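PDB 2JHP: core protein VP4 from Bluetongue virus, which caps viral RNA as a multifunctional enzyme binding S-adenosyl-L-homocysteine and guanine, and is one of the five proteins forming the inner capsid. Local coordinates for residues V348-H353 / H389-V393; F339-R343 / H353-S357; E421-Y425 / F449-T455. The contacts are given in a common frame with arbitrary orientation. Residues are numbered along the deposited sequence.

Contact 1: residues V348-H353 / H389-V393; sequences VDRHMH and HLHIV
This contact lies in the seam between two class I methyltransferase (Rossmann-like) sheets: the loop leaving strand 335-341 of one meets the end of helix 380-391, which runs into strand 393-394 at the edge of the other. The helix also carries Phe-387, a residue of a guanine pocket, and the side chain of His-391 is about 7 Å from that guanine. Residues 348-349 are extended; Arg-350 to His-353 then form a type I turn, overlapped at its start by an Asx turn in which Asp-349 OD1 accepts from His-351 N (3.0 Å). CA atoms are nearest for Val-348 with His-391 (6.8 Å) and Asp-349 with Val-393 (6.5 Å). Arg-350 is long enough to span the gap: with chi1 m and chi2 and chi3 t it stays extended, and near the guanidinium plane NE donates to Leu-390 O (3.0 Å) and NH2 to His-391 ND1 (2.9 Å). An arginine suits this buried place because Glu-259 balances its charge from NH1. An imidazole suits position 391, since ND1 accepts while NE2 bonds to the carbonyl of Tyr-185, another residue of the guanine pocket. His-353, chi1 m, points its ring edge at the face of His-389 (chi1 t) in a T-shaped stack, centroids 4.8 Å apart and planes at 85°; Tyr-322 OH holds its ND1. Compact beta-branched valines fill the other end: Val-348 CG1 lies 4.2 Å from Val-393 CG2, which also sits 3.5 Å from Asp-349 O.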
ATOM      1  N   VAL A 348       7.312 -19.258  -0.377  1.00 11.74           N
ATOM      2  CA  VAL A 348       6.273 -18.782  -1.277  1.00 14.02           C
ATOM      3  C   VAL A 348       5.779 -19.945  -2.123  1.00  2.09           C
ATOM      4  O   VAL A 348       6.577 -20.639  -2.771  1.00 15.02           O
ATOM      5  CB  VAL A 348       6.782 -17.649  -2.213  1.00 13.87           C
ATOM      6  CG1 VAL A 348       5.745 -17.312  -3.283  1.00 27.50           C
ATOM      7  CG2 VAL A 348       7.125 -16.399  -1.411  1.00 -9.57           C
ATOM      8  N   ASP A 349       4.460 -20.137  -2.122  1.00  8.62           N
ATOM      9  CA  ASP A 349       3.843 -21.127  -2.993  1.00 -7.19           C
ATOM     10  C   ASP A 349       3.879 -20.689  -4.474  1.00 -5.91           C
ATOM     11  O   ASP A 349       3.021 -19.923  -4.939  1.00 17.93           O
ATOM     12  CB  ASP A 349       2.414 -21.438  -2.538  1.00 -8.46           C
ATOM     13  CG  ASP A 349       1.780 -22.543  -3.338  1.00 16.16           C
ATOM     14  OD1 ASP A 349       2.459 -23.094  -4.237  1.00 19.81           O
ATOM     15  OD2 ASP A 349       0.601 -22.854  -3.068  1.00 33.59           O
ATOM     16  N   ARG A 350       4.875 -21.193  -5.198  1.00  9.87           N
ATOM     17  CA  ARG A 350       5.017 -20.898  -6.611  1.00 24.05           C
ATOM     18  C   ARG A 350       4.478 -22.010  -7.500  1.00 24.66           C
ATOM     19  O   ARG A 350       4.834 -22.079  -8.664  1.00 25.64           O
ATOM     20  CB  ARG A 350       6.482 -20.609  -6.953  1.00 22.46           C
ATOM     21  CG  ARG A 350       7.019 -19.321  -6.346  1.00 20.36           C
ATOM     22  CD  ARG A 350       8.462 -19.086  -6.695  1.00 39.77           C
ATOM     23  NE  ARG A 350       8.950 -17.918  -5.977  1.00  8.18           N
ATOM     24  CZ  ARG A 350       9.599 -17.963  -4.813  1.00 16.04           C
ATOM     25  NH1 ARG A 350       9.864 -19.132  -4.220  1.00 15.52           N
ATOM     26  NH2 ARG A 350       9.978 -16.830  -4.240  1.00 11.50           N
ATOM     27  N   HIS A 351       3.594 -22.858  -6.978  1.00 20.03           N
ATOM     28  CA  HIS A 351       3.070 -23.962  -7.790  1.00 22.49           C
ATOM     29  C   HIS A 351       2.360 -23.497  -9.064  1.00 15.45           C
ATOM     30  O   HIS A 351       2.428 -24.178 -10.077  1.00 15.56           O
ATOM     31  CB  HIS A 351       2.260 -24.989  -6.966  1.00 18.38           C
ATOM     32  CG  HIS A 351       0.796 -24.682  -6.830  1.00 42.88           C
ATOM     33  ND1 HIS A 351      -0.179 -25.423  -7.468  1.00 27.59           N
ATOM     34  CD2 HIS A 351       0.136 -23.754  -6.094  1.00 51.93           C
ATOM     35  CE1 HIS A 351      -1.373 -24.951  -7.150  1.00 55.14           C
ATOM     36  NE2 HIS A 351      -1.209 -23.940  -6.315  1.00 27.03           N
ATOM     37  N   MET A 352       1.746 -22.313  -9.029  1.00 14.36           N
ATOM     38  CA  MET A 352       1.087 -21.734 -10.210  1.00 14.78           C
ATOM     39  C   MET A 352       2.024 -21.536 -11.397  1.00 20.25           C
ATOM     40  O   MET A 352       1.589 -21.594 -12.544  1.00 21.49           O
ATOM     41  CB  MET A 352       0.366 -20.422  -9.875  1.00 21.11           C
ATOM     42  CG  MET A 352      -0.979 -20.592  -9.140  1.00 13.88           C
ATOM     43  SD  MET A 352      -2.018 -21.922  -9.793  1.00 27.42           S
ATOM     44  CE  MET A 352      -3.487 -21.730  -8.777  1.00145.40           C
ATOM     45  N   HIS A 353       3.303 -21.293 -11.122  1.00 18.12           N
ATOM     46  CA  HIS A 353       4.319 -21.271 -12.173  1.00 20.16           C
ATOM     47  C   HIS A 353       4.634 -22.711 -12.538  1.00 16.84           C
ATOM     48  O   HIS A 353       5.008 -23.499 -11.669  1.00 21.26           O
ATOM     49  CB  HIS A 353       5.582 -20.548 -11.703  1.00 25.87           C
ATOM     50  CG  HIS A 353       5.318 -19.170 -11.185  1.00 26.66           C
ATOM     51  ND1 HIS A 353       5.164 -18.081 -12.016  1.00 17.51           N
ATOM     52  CD2 HIS A 353       5.155 -18.710  -9.922  1.00 17.97           C
ATOM     53  CE1 HIS A 353       4.931 -17.006 -11.286  1.00 26.34           C
ATOM     54  NE2 HIS A 353       4.919 -17.360 -10.012  1.00 22.72           N
ATOM     55  N   HIS A 389       5.841 -10.807 -10.098  1.00 18.27           N
ATOM     56  CA  HIS A 389       5.347 -12.001 -10.726  1.00 16.34           C
ATOM     57  C   HIS A 389       5.974 -13.247 -10.126  1.00 19.88           C
ATOM     58  O   HIS A 389       5.316 -14.283  -9.982  1.00  7.37           O
ATOM     59  CB  HIS A 389       5.543 -11.964 -12.239  1.00  8.83           C
ATOM     60  CG  HIS A 389       4.865 -13.096 -12.940  1.00 19.20           C
ATOM     61  ND1 HIS A 389       5.556 -14.045 -13.661  1.00 15.07           N
ATOM     62  CD2 HIS A 389       3.563 -13.473 -12.969  1.00 23.05           C
ATOM     63  CE1 HIS A 389       4.705 -14.937 -14.137  1.00 17.16           C
ATOM     64  NE2 HIS A 389       3.490 -14.617 -13.724  1.00 10.57           N
ATOM     65  N   LEU A 390       7.246 -13.144  -9.777  1.00 16.94           N
ATOM     66  CA  LEU A 390       7.963 -14.276  -9.229  1.00  7.71           C
ATOM     67  C   LEU A 390       7.548 -14.580  -7.785  1.00  8.60           C
ATOM     68  O   LEU A 390       7.476 -15.753  -7.393  1.00 10.07           O
ATOM     69  CB  LEU A 390       9.477 -14.070  -9.343  1.00 11.95           C
ATOM     70  CG  LEU A 390      10.056 -14.048 -10.775  1.00  7.52           C
ATOM     71  CD1 LEU A 390      11.548 -13.820 -10.758  1.00 20.64           C
ATOM     72  CD2 LEU A 390       9.738 -15.316 -11.582  1.00  8.23           C
ATOM     73  N   HIS A 391       7.227 -13.532  -7.024  1.00 13.27           N
ATOM     74  CA  HIS A 391       7.185 -13.622  -5.573  1.00 12.27           C
ATOM     75  C   HIS A 391       5.815 -13.398  -4.932  1.00 15.78           C
ATOM     76  O   HIS A 391       5.717 -13.376  -3.709  1.00 38.92           O
ATOM     77  CB  HIS A 391       8.227 -12.658  -4.959  1.00-10.06           C
ATOM     78  CG  HIS A 391       9.623 -12.898  -5.442  1.00 15.17           C
ATOM     79  ND1 HIS A 391      10.270 -14.098  -5.262  1.00 13.75           N
ATOM     80  CD2 HIS A 391      10.493 -12.095  -6.096  1.00 15.21           C
ATOM     81  CE1 HIS A 391      11.477 -14.028  -5.791  1.00 15.03           C
ATOM     82  NE2 HIS A 391      11.638 -12.820  -6.301  1.00 25.09           N
ATOM     83  N   ILE A 392       4.775 -13.216  -5.743  1.00 23.04           N
ATOM     84  CA  ILE A 392       3.407 -13.049  -5.231  1.00  1.51           C
ATOM     85  C   ILE A 392       2.553 -14.204  -5.735  1.00 13.05           C
ATOM     86  O   ILE A 392       2.584 -14.549  -6.921  1.00 15.25           O
ATOM     87  CB  ILE A 392       2.766 -11.716  -5.708  1.00 17.63           C
ATOM     88  CG1 ILE A 392       3.387 -10.520  -4.990  1.00 -4.28           C
ATOM     89  CG2 ILE A 392       1.247 -11.722  -5.522  1.00 20.37           C
ATOM     90  CD1 ILE A 392       3.158  -9.181  -5.687  1.00 24.43           C
ATOM     91  N   VAL A 393       1.791 -14.809  -4.836  1.00  8.80           N
ATOM     92  CA  VAL A 393       0.832 -15.814  -5.257  1.00  9.38           C
ATOM     93  C   VAL A 393      -0.344 -15.126  -5.936  1.00  7.17           C
ATOM     94  O   VAL A 393      -0.997 -14.255  -5.366  1.00 17.74           O
ATOM     95  CB  VAL A 393       0.339 -16.700  -4.090  1.00  7.37           C
ATOM     96  CG1 VAL A 393      -0.458 -17.884  -4.638  1.00 -9.96           C
ATOM     97  CG2 VAL A 393       1.521 -17.193  -3.266  1.00-11.56           C
TER

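Contact 2: residues F339-R343 / H353-S357; sequences FMRLR and HPDAS
Arg-341 dominates this contact, and its side chain bends to reach three partners. Chi1 is t (-160°), chi2 lies between wells at -125° and chi3 is p (77°), so the chain curls over residues 353-355 instead of extending straight. NE donates back to Leu-342 O (3.3 Å), NH1 donates to His-353 O (2.6 Å), and NH2 makes a salt bridge with Asp-355 OD2 (3.0 Å). One face of the guanidinium covers Asp-355 CA, while Arg-341 CD lies 3.9 Å from His-353 CB. Arginine is apt here because its planar group offers several N-H directions at once. Asp-355, exposed to solvent, supplies the countercharge, its chi1 of -127° lying between wells. The backbone of 354-356 is extended, with phi/psi near -59/137, -42/143 and -67/129, and its end-to-end direction is 96° from that of 340-343. The strand 335-341 that is crossed belongs to a class I methyltransferase sheet, where it runs antiparallel between 302-308 and 322-324; the loop crosses the strand's end almost at a right angle on the way to strand 357-362. Thr-321 OG1 helps to moor it, bonding both Arg-341 N and Pro-354 O. At the crossing, Ala-356 N donates to Arg-341 O (3.0 Å), and the CA atoms of Met-340 and Ala-356 approach to 5.2 Å. So close an approach suits a methyl side chain: Ala-356 CB points toward the strand and meets Met-340 CB at 3.9 Å (Met-340 chi1 m, chi2 t) and Leu-342 CD2 at 4.2 Å (Leu-342 chi1 m, chi2 t).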
ATOM      1  N   PHE A 339      14.292 -18.348 -15.882  1.00 25.58           N
ATOM      2  CA  PHE A 339      13.742 -18.663 -14.580  1.00 19.64           C
ATOM      3  C   PHE A 339      13.199 -20.091 -14.566  1.00 20.79           C
ATOM      4  O   PHE A 339      12.463 -20.502 -15.475  1.00 22.77           O
ATOM      5  CB  PHE A 339      12.661 -17.658 -14.154  1.00  9.78           C
ATOM      6  CG  PHE A 339      11.948 -18.050 -12.891  1.00 42.18           C
ATOM      7  CD1 PHE A 339      12.595 -17.988 -11.660  1.00 15.17           C
ATOM      8  CD2 PHE A 339      10.641 -18.517 -12.934  1.00 14.55           C
ATOM      9  CE1 PHE A 339      11.942 -18.368 -10.496  1.00 13.46           C
ATOM     10  CE2 PHE A 339       9.984 -18.899 -11.777  1.00 18.33           C
ATOM     11  CZ  PHE A 339      10.632 -18.825 -10.557  1.00 26.72           C
ATOM     12  N   MET A 340      13.573 -20.831 -13.529  1.00 19.58           N
ATOM     13  CA  MET A 340      13.173 -22.215 -13.382  1.00 15.12           C
ATOM     14  C   MET A 340      12.487 -22.366 -12.032  1.00 16.29           C
ATOM     15  O   MET A 340      13.110 -22.146 -10.989  1.00 24.03           O
ATOM     16  CB  MET A 340      14.396 -23.143 -13.451  1.00  7.01           C
ATOM     17  CG  MET A 340      15.221 -23.095 -14.752  1.00 16.83           C
ATOM     18  SD  MET A 340      16.740 -24.093 -14.727  1.00 20.02           S
ATOM     19  CE  MET A 340      16.067 -25.730 -14.512  1.00  8.55           C
ATOM     20  N   ARG A 341      11.199 -22.715 -12.051  1.00 -7.66           N
ATOM     21  CA  ARG A 341      10.475 -23.029 -10.821  1.00  1.04           C
ATOM     22  C   ARG A 341      10.623 -24.515 -10.556  1.00  8.94           C
ATOM     23  O   ARG A 341      10.293 -25.351 -11.402  1.00 11.49           O
ATOM     24  CB  ARG A 341       9.008 -22.643 -10.917  1.00  2.72           C
ATOM     25  CG  ARG A 341       8.337 -22.493  -9.540  1.00-10.83           C
ATOM     26  CD  ARG A 341       7.115 -23.366  -9.439  1.00 35.94           C
ATOM     27  NE  ARG A 341       7.470 -24.755  -9.206  1.00 14.37           N
ATOM     28  CZ  ARG A 341       6.754 -25.798  -9.603  1.00 59.21           C
ATOM     29  NH1 ARG A 341       5.621 -25.624 -10.272  1.00 -3.44           N
ATOM     30  NH2 ARG A 341       7.181 -27.022  -9.334  1.00 47.36           N
ATOM     31  N   LEU A 342      11.149 -24.836  -9.384  1.00 17.16           N
ATOM     32  CA  LEU A 342      11.473 -26.211  -9.052  1.00 18.90           C
ATOM     33  C   LEU A 342      10.667 -26.691  -7.849  1.00 22.12           C
ATOM     34  O   LEU A 342       9.849 -25.964  -7.309  1.00 16.07           O
ATOM     35  CB  LEU A 342      12.975 -26.336  -8.773  1.00 25.93           C
ATOM     36  CG  LEU A 342      13.962 -25.882  -9.847  1.00 27.22           C
ATOM     37  CD1 LEU A 342      15.377 -25.809  -9.283  1.00 -8.96           C
ATOM     38  CD2 LEU A 342      13.921 -26.805 -11.050  1.00 -9.90           C
ATOM     39  N   ARG A 343      10.875 -27.937  -7.455  1.00 16.06           N
ATOM     40  CA  ARG A 343      10.394 -28.382  -6.164  1.00 20.41           C
ATOM     41  C   ARG A 343      11.594 -28.229  -5.254  1.00 20.99           C
ATOM     42  O   ARG A 343      12.734 -28.188  -5.729  1.00 23.94           O
ATOM     43  CB  ARG A 343       9.857 -29.818  -6.201  1.00 34.24           C
ATOM     44  CG  ARG A 343      10.800 -30.838  -6.786  1.00174.86           C
ATOM     45  CD  ARG A 343      10.487 -31.158  -8.245  1.00 -5.87           C
ATOM     46  NE  ARG A 343      11.679 -31.671  -8.927  1.00 14.52           N
ATOM     47  CZ  ARG A 343      12.338 -32.775  -8.574  1.00-13.92           C
ATOM     48  NH1 ARG A 343      11.939 -33.506  -7.535  1.00 22.85           N
ATOM     49  NH2 ARG A 343      13.417 -33.143  -9.256  1.00 23.95           N
ATOM     50  N   HIS A 353       3.303 -21.293 -11.122  1.00 18.12           N
ATOM     51  CA  HIS A 353       4.319 -21.271 -12.173  1.00 20.16           C
ATOM     52  C   HIS A 353       4.634 -22.711 -12.538  1.00 16.84           C
ATOM     53  O   HIS A 353       5.008 -23.499 -11.669  1.00 21.26           O
ATOM     54  CB  HIS A 353       5.582 -20.548 -11.703  1.00 25.87           C
ATOM     55  CG  HIS A 353       5.318 -19.170 -11.185  1.00 26.66           C
ATOM     56  ND1 HIS A 353       5.164 -18.081 -12.016  1.00 17.51           N
ATOM     57  CD2 HIS A 353       5.155 -18.710  -9.922  1.00 17.97           C
ATOM     58  CE1 HIS A 353       4.931 -17.006 -11.286  1.00 26.34           C
ATOM     59  NE2 HIS A 353       4.919 -17.360 -10.012  1.00 22.72           N
ATOM     60  N   PRO A 354       4.454 -23.074 -13.821  1.00 15.49           N
ATOM     61  CA  PRO A 354       4.684 -24.472 -14.214  1.00 15.41           C
ATOM     62  C   PRO A 354       6.111 -24.948 -13.928  1.00 18.67           C
ATOM     63  O   PRO A 354       7.072 -24.210 -14.165  1.00 32.99           O
ATOM     64  CB  PRO A 354       4.388 -24.485 -15.718  1.00  7.41           C
ATOM     65  CG  PRO A 354       4.380 -23.077 -16.150  1.00 12.00           C
ATOM     66  CD  PRO A 354       4.026 -22.237 -14.956  1.00 19.15           C
ATOM     67  N   ASP A 355       6.214 -26.164 -13.392  1.00 16.41           N
ATOM     68  CA  ASP A 355       7.481 -26.874 -13.169  1.00 22.90           C
ATOM     69  C   ASP A 355       8.405 -26.684 -14.366  1.00 25.72           C
ATOM     70  O   ASP A 355       7.943 -26.664 -15.509  1.00 40.41           O
ATOM     71  CB  ASP A 355       7.197 -28.371 -12.990  1.00 32.24           C
ATOM     72  CG  ASP A 355       7.799 -28.941 -11.713  1.00 90.65           C
ATOM     73  OD1 ASP A 355       9.029 -28.807 -11.495  1.00 23.30           O
ATOM     74  OD2 ASP A 355       7.028 -29.536 -10.922  1.00 14.47           O
ATOM     75  N   ALA A 356       9.705 -26.544 -14.119  1.00 18.45           N
ATOM     76  CA  ALA A 356      10.631 -26.328 -15.225  1.00  9.90           C
ATOM     77  C   ALA A 356      10.675 -27.571 -16.076  1.00 11.26           C
ATOM     78  O   ALA A 356      10.844 -28.679 -15.557  1.00 10.96           O
ATOM     79  CB  ALA A 356      12.017 -25.955 -14.735  1.00  8.53           C
ATOM     80  N   SER A 357      10.484 -27.376 -17.379  1.00  8.37           N
ATOM     81  CA  SER A 357      10.466 -28.477 -18.340  1.00  7.82           C
ATOM     82  C   SER A 357      11.215 -28.144 -19.631  1.00 15.63           C
ATOM     83  O   SER A 357      11.703 -27.034 -19.818  1.00 22.52           O
ATOM     84  CB  SER A 357       9.022 -28.865 -18.661  1.00-10.94           C
ATOM     85  OG  SER A 357       8.282 -27.724 -19.072  1.00 12.04           O
TER

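Contact 3: residues E421-Y425 / F449-T455; sequences EPSIY and FALPRST
Leu-451 pushes its branched end against one face of helix 421-430, overlapping Glu-421, Ile-424 and Tyr-425. With chi1 m and chi2 t, its CD2 lies 3.7 Å from Glu-421 CG, and its CD1 reaches Ile-424 CG2 (4.2 Å) and Tyr-425 CZ (3.7 Å). These three face the same way because they are spaced i, i+3, i+4 along the first helical turn, closed by Tyr-425 N to Glu-421 O (2.7 Å). The helix is the crossover between parallel strands 406-408 and 433-437 of a class I methyltransferase sheet, and residues 449-455 come back past it. Phe-449 (chi1 p) turns its ring edge to Ile-424, CZ to CD1 3.9 Å. The extended chain of 449-452 ends at Pro-452, the N-cap of helix 453-460, where a ring already fixing phi costs no helical hydrogen bond. Thr-455 then turns CG2 to Tyr-425 OH (3.7 Å) while its OG1 bonds to Glu-630. Backbones stay apart, with CA atoms of Glu-421 and Leu-451 8.3 Å distant. Since no hydrogen bond crosses between the segments, cohesion here must come from van der Waals and hydrophobic packing, including the aliphatic part of Glu-421.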
ATOM      1  N   GLU A 421     -20.062  -5.392  -5.504  1.00 17.52           N
ATOM      2  CA  GLU A 421     -20.289  -4.913  -4.135  1.00 26.18           C
ATOM      3  C   GLU A 421     -20.557  -6.021  -3.106  1.00 18.10           C
ATOM      4  O   GLU A 421     -19.956  -6.015  -2.033  1.00 16.02           O
ATOM      5  CB  GLU A 421     -21.437  -3.900  -4.112  1.00 33.93           C
ATOM      6  CG  GLU A 421     -21.024  -2.468  -4.422  1.00 38.13           C
ATOM      7  CD  GLU A 421     -21.049  -2.092  -5.908  1.00 40.96           C
ATOM      8  OE1 GLU A 421     -20.976  -2.979  -6.803  1.00 35.04           O
ATOM      9  OE2 GLU A 421     -21.132  -0.870  -6.169  1.00 22.81           O
ATOM     10  N   PRO A 422     -21.455  -6.974  -3.425  1.00 12.26           N
ATOM     11  CA  PRO A 422     -21.701  -8.036  -2.455  1.00  9.45           C
ATOM     12  C   PRO A 422     -20.411  -8.662  -1.940  1.00 26.24           C
ATOM     13  O   PRO A 422     -20.215  -8.747  -0.725  1.00 22.97           O
ATOM     14  CB  PRO A 422     -22.513  -9.067  -3.248  1.00  6.99           C
ATOM     15  CG  PRO A 422     -23.239  -8.250  -4.290  1.00-11.90           C
ATOM     16  CD  PRO A 422     -22.284  -7.125  -4.640  1.00 -6.57           C
ATOM     17  N   SER A 423     -19.528  -9.070  -2.852  1.00 23.22           N
ATOM     18  CA  SER A 423     -18.336  -9.815  -2.459  1.00  9.70           C
ATOM     19  C   SER A 423     -17.297  -8.870  -1.874  1.00 20.26           C
ATOM     20  O   SER A 423     -16.419  -9.300  -1.118  1.00 18.37           O
ATOM     21  CB  SER A 423     -17.768 -10.623  -3.636  1.00  9.43           C
ATOM     22  OG  SER A 423     -17.267  -9.761  -4.645  1.00 31.45           O
ATOM     23  N   ILE A 424     -17.405  -7.586  -2.234  1.00 18.23           N
ATOM     24  CA  ILE A 424     -16.582  -6.528  -1.648  1.00 17.35           C
ATOM     25  C   ILE A 424     -16.962  -6.370  -0.182  1.00 41.36           C
ATOM     26  O   ILE A 424     -16.106  -6.433   0.686  1.00 31.47           O
ATOM     27  CB  ILE A 424     -16.705  -5.168  -2.426  1.00 16.16           C
ATOM     28  CG1 ILE A 424     -16.012  -5.263  -3.797  1.00 22.29           C
ATOM     29  CG2 ILE A 424     -16.158  -3.987  -1.596  1.00 14.62           C
ATOM     30  CD1 ILE A 424     -16.192  -4.047  -4.692  1.00  7.75           C
ATOM     31  N   TYR A 425     -18.252  -6.200   0.086  1.00 25.99           N
ATOM     32  CA  TYR A 425     -18.739  -6.082   1.461  1.00 11.80           C
ATOM     33  C   TYR A 425     -18.465  -7.351   2.273  1.00 15.80           C
ATOM     34  O   TYR A 425     -18.180  -7.280   3.464  1.00 14.78           O
ATOM     35  CB  TYR A 425     -20.226  -5.688   1.488  1.00-12.15           C
ATOM     36  CG  TYR A 425     -20.467  -4.261   1.041  1.00 11.22           C
ATOM     37  CD1 TYR A 425     -21.191  -3.975  -0.124  1.00 11.50           C
ATOM     38  CD2 TYR A 425     -19.948  -3.192   1.772  1.00  7.22           C
ATOM     39  CE1 TYR A 425     -21.391  -2.643  -0.545  1.00-11.06           C
ATOM     40  CE2 TYR A 425     -20.139  -1.860   1.348  1.00-11.05           C
ATOM     41  CZ  TYR A 425     -20.860  -1.600   0.207  1.00 14.34           C
ATOM     42  OH  TYR A 425     -21.020  -0.294  -0.147  1.00 11.59           O
ATOM     43  N   PHE A 449     -13.748   3.313  -8.553  1.00 10.84           N
ATOM     44  CA  PHE A 449     -15.126   3.743  -8.452  1.00 -8.98           C
ATOM     45  C   PHE A 449     -15.460   3.928  -6.976  1.00  4.89           C
ATOM     46  O   PHE A 449     -14.917   3.233  -6.113  1.00 10.82           O
ATOM     47  CB  PHE A 449     -16.061   2.740  -9.126  1.00 -7.04           C
ATOM     48  CG  PHE A 449     -16.114   1.389  -8.451  1.00 16.02           C
ATOM     49  CD1 PHE A 449     -17.055   1.118  -7.439  1.00  4.89           C
ATOM     50  CD2 PHE A 449     -15.250   0.375  -8.836  1.00 14.96           C
ATOM     51  CE1 PHE A 449     -17.124  -0.117  -6.837  1.00 -9.76           C
ATOM     52  CE2 PHE A 449     -15.320  -0.875  -8.213  1.00  9.91           C
ATOM     53  CZ  PHE A 449     -16.257  -1.108  -7.216  1.00 10.97           C
ATOM     54  N   ALA A 450     -16.350   4.876  -6.697  1.00  8.62           N
ATOM     55  CA  ALA A 450     -16.773   5.205  -5.340  1.00 11.98           C
ATOM     56  C   ALA A 450     -17.969   4.382  -4.870  1.00 13.58           C
ATOM     57  O   ALA A 450     -18.973   4.304  -5.558  1.00 20.18           O
ATOM     58  CB  ALA A 450     -17.088   6.695  -5.243  1.00  5.26           C
ATOM     59  N   LEU A 451     -17.847   3.771  -3.692  1.00 14.32           N
ATOM     60  CA  LEU A 451     -18.980   3.162  -2.987  1.00 20.98           C
ATOM     61  C   LEU A 451     -19.754   4.283  -2.310  1.00 20.01           C
ATOM     62  O   LEU A 451     -19.148   5.200  -1.773  1.00 20.45           O
ATOM     63  CB  LEU A 451     -18.505   2.164  -1.916  1.00 17.20           C
ATOM     64  CG  LEU A 451     -17.858   0.835  -2.307  1.00 37.83           C
ATOM     65  CD1 LEU A 451     -17.711  -0.067  -1.104  1.00-10.36           C
ATOM     66  CD2 LEU A 451     -18.632   0.137  -3.428  1.00 -6.13           C
ATOM     67  N   PRO A 452     -21.098   4.248  -2.378  1.00 16.57           N
ATOM     68  CA  PRO A 452     -21.862   5.248  -1.624  1.00  6.78           C
ATOM     69  C   PRO A 452     -21.533   5.187  -0.143  1.00 13.47           C
ATOM     70  O   PRO A 452     -21.625   4.122   0.454  1.00 11.11           O
ATOM     71  CB  PRO A 452     -23.325   4.835  -1.889  1.00 -9.69           C
ATOM     72  CG  PRO A 452     -23.286   4.106  -3.182  1.00-11.23           C
ATOM     73  CD  PRO A 452     -21.988   3.366  -3.167  1.00 10.37           C
ATOM     74  N   ARG A 453     -21.129   6.313   0.436  1.00  7.58           N
ATOM     75  CA  ARG A 453     -20.784   6.394   1.870  1.00 15.09           C
ATOM     76  C   ARG A 453     -21.841   5.855   2.827  1.00 19.99           C
ATOM     77  O   ARG A 453     -21.519   5.149   3.782  1.00 22.29           O
ATOM     78  CB  ARG A 453     -20.469   7.826   2.276  1.00 14.42           C
ATOM     79  CG  ARG A 453     -19.136   8.328   1.787  1.00 12.84           C
ATOM     80  CD  ARG A 453     -18.838   9.644   2.426  1.00 34.29           C
ATOM     81  NE  ARG A 453     -17.546  10.140   2.004  1.00 18.52           N
ATOM     82  CZ  ARG A 453     -17.336  10.860   0.903  1.00 10.40           C
ATOM     83  NH1 ARG A 453     -16.105  11.256   0.609  1.00 12.47           N
ATOM     84  NH2 ARG A 453     -18.353  11.177   0.103  1.00 16.74           N
ATOM     85  N   SER A 454     -23.098   6.205   2.578  1.00 18.46           N
ATOM     86  CA  SER A 454     -24.186   5.806   3.458  1.00 20.59           C
ATOM     87  C   SER A 454     -24.390   4.303   3.401  1.00 16.67           C
ATOM     88  O   SER A 454     -24.700   3.679   4.410  1.00 25.06           O
ATOM     89  CB  SER A 454     -25.476   6.548   3.114  1.00 21.22           C
ATOM     90  OG  SER A 454     -25.963   6.175   1.836  1.00 17.19           O
ATOM     91  N   THR A 455     -24.191   3.720   2.223  1.00 15.44           N
ATOM     92  CA  THR A 455     -24.269   2.269   2.063  1.00 20.59           C
ATOM     93  C   THR A 455     -23.135   1.578   2.841  1.00 16.34           C
ATOM     94  O   THR A 455     -23.351   0.551   3.489  1.00 22.55           O
ATOM     95  CB  THR A 455     -24.250   1.870   0.567  1.00 26.35           C
ATOM     96  OG1 THR A 455     -25.193   2.674  -0.146  1.00 14.82           O
ATOM     97  CG2 THR A 455     -24.637   0.416   0.386  1.00 -8.50           C
TER

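In the fold
Contacts 1 and 2 adjoin, their centres 10 Å apart, and share His-353. Their segments alternate along the chain (339-343, 348-353, 353-357, 389-393), so the loop between strands 335-341 and 357-362 is fastened both to the strand it leaves and to helix 380-391. Contact 3 follows in series, its centre 30 Å from contact 1 and 40 Å from contact 2, touching neither. Contact 2 belongs to the methyltransferase sheet containing strand 335-341, contact 3 to the one containing 433-437, and contact 1 bridges them through strand 393-394. Together they sample two S-adenosyl-L-homocysteine-binding modules and their junction, consistent with successive capping steps on one chain.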